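Local atomic coordinates of prophenoloxidase b (Marsupenaeus japonicus, PDB entry 3WKY), a protein that is probably the inactive precursor of a type 3 copper oxidase that hydroxylates monophenols and oxidises o-diphenols in crustacean haemolymph. Residues Ser181-His184 / Arg185-Tyr188. Numbering follows the deposited sequence. Where two conformers were deposited one is given.
Sequences SPEH and RVSY
H184 and S187 meet three residues apart, joined first through the backbone: S187 N donates to H184 O at 3.0 Å, with an N-H...O angle of 162°. In the conformer given, one of two deposited, S187 OG also lies over one face of the imidazole, offset toward the rim, a placement that remains tentative. H184 turns its CG anti to the backbone N (chi1 -169°), which sends the ring along the chain toward S187. Both ring nitrogens are hydrogen-bonded, ND1 to S178 OG and NE2 to T175 OG1, which would hold the ring's rotation. With the imidazole cut back to an alanine, the hydroxyls of S178 and T175 are likely to lose their partner.

The backbone beneath is a run of i+3 to i hydrogen bonds. R185 N reaches P182 O at 3.0 Å, H184 N bonds to S181 O, and V186 N to E183 O, at 3.4 Å, is weak. The same turn of the backbone brings R185 CB to 3.3 Å from P182 O. Bends at chi2 and chi3 then fold the R185 chain back, bringing NH1 to 4.1 Å from P182 CB. Its NH2 bonds to L240 O and makes a long, weak ion pair with D309 of a second subunit. E183 forms a salt bridge with R237, while V186 packs on helix 218-239.

Such bonding marks overlapping turns with type I-like backbone angles, here leading through V186, the N-cap, into helix 187-190 within the copper-containing domain of the hemocyanin family.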
loop_
_atom_site.group_PDB
_atom_site.type_symbol
_atom_site.label_atom_id
_atom_site.label_comp_id
_atom_site.label_asym_id
_atom_site.label_seq_id
_atom_site.Cartn_x
_atom_site.Cartn_y
_atom_site.Cartn_z
ATOM N N SER A 181 -0.846 6.530 26.605
ATOM C CA SER A 181 -1.315 7.551 25.676
ATOM C C SER A 181 -0.648 8.885 25.998
ATOM O O SER A 181 -1.137 9.638 26.841
ATOM C CB SER A 181 -2.836 7.680 25.786
ATOM O OG SER A 181 -3.345 8.694 24.941
ATOM N N PRO A 182 0.477 9.179 25.337
ATOM C CA PRO A 182 1.192 10.431 25.620
ATOM C C PRO A 182 0.279 11.664 25.524
ATOM O O PRO A 182 0.431 12.583 26.329
ATOM C CB PRO A 182 2.261 10.471 24.528
ATOM C CG PRO A 182 2.576 9.023 24.274
ATOM C CD PRO A 182 1.248 8.289 24.445
ATOM N N GLU A 183 -0.663 11.681 24.584
ATOM C CA GLU A 183 -1.528 12.862 24.447
ATOM C C GLU A 183 -2.382 13.126 25.679
ATOM O O GLU A 183 -2.808 14.257 25.914
ATOM C CB GLU A 183 -2.422 12.756 23.214
ATOM C CG GLU A 183 -1.652 12.836 21.914
ATOM C CD GLU A 183 -0.956 14.175 21.720
ATOM O OE1 GLU A 183 -1.378 15.195 22.330
ATOM O OE2 GLU A 183 0.014 14.204 20.937
ATOM N N HIS A 184 -2.643 12.083 26.463
ATOM C CA HIS A 184 -3.427 12.256 27.683
ATOM C C HIS A 184 -2.663 13.042 28.755
ATOM O O HIS A 184 -3.292 13.601 29.657
ATOM C CB HIS A 184 -3.917 10.910 28.233
ATOM C CG HIS A 184 -4.925 11.044 29.329
ATOM N ND1 HIS A 184 -4.604 10.865 30.657
ATOM C CD2 HIS A 184 -6.241 11.366 29.297
ATOM C CE1 HIS A 184 -5.684 11.057 31.397
ATOM N NE2 HIS A 184 -6.689 11.364 30.598
ATOM N N ARG A 185 -1.331 13.102 28.646
ATOM C CA ARG A 185 -0.506 13.846 29.609
ATOM C C ARG A 185 -0.865 15.331 29.642
ATOM O O ARG A 185 -0.609 16.014 30.640
ATOM C CB ARG A 185 1.013 13.686 29.346
ATOM C CG ARG A 185 1.601 12.271 29.614
ATOM C CD ARG A 185 3.025 12.311 30.252
ATOM N NE ARG A 185 4.089 12.895 29.413
ATOM C CZ ARG A 185 4.700 12.271 28.403
ATOM N NH1 ARG A 185 4.355 11.028 28.035
ATOM N NH2 ARG A 185 5.656 12.897 27.734
ATOM N N VAL A 186 -1.450 15.837 28.559
ATOM C CA VAL A 186 -1.788 17.260 28.491
ATOM C C VAL A 186 -3.313 17.469 28.455
ATOM O O VAL A 186 -3.814 18.565 28.193
ATOM C CB VAL A 186 -0.946 18.000 27.373
ATOM C CG1 VAL A 186 -1.198 17.439 25.996
ATOM C CG2 VAL A 186 -1.107 19.526 27.402
ATOM N N SER A 187 -4.057 16.415 28.781
ATOM C CA SER A 187 -5.511 16.515 28.801
ATOM C C SER A 187 -6.016 17.493 29.870
ATOM O O SER A 187 -7.047 18.130 29.678
ATOM C CB SER A 187 -6.177 15.139 28.954
ATOM O OG SER A 187 -6.013 14.618 30.258
ATOM N N TYR A 188 -5.293 17.636 30.984
ATOM C CA TYR A 188 -5.725 18.598 32.013
ATOM C C TYR A 188 -5.843 20.015 31.441
ATOM O O TYR A 188 -6.694 20.805 31.864
ATOM C CB TYR A 188 -4.777 18.608 33.227
ATOM C CG TYR A 188 -3.438 19.200 32.898
ATOM C CD1 TYR A 188 -2.428 18.409 32.383
ATOM C CD2 TYR A 188 -3.185 20.562 33.081
ATOM C CE1 TYR A 188 -1.216 18.939 32.060
ATOM C CE2 TYR A 188 -1.963 21.100 32.763
ATOM C CZ TYR A 188 -0.984 20.280 32.254
ATOM O OH TYR A 188 0.239 20.794 31.922
#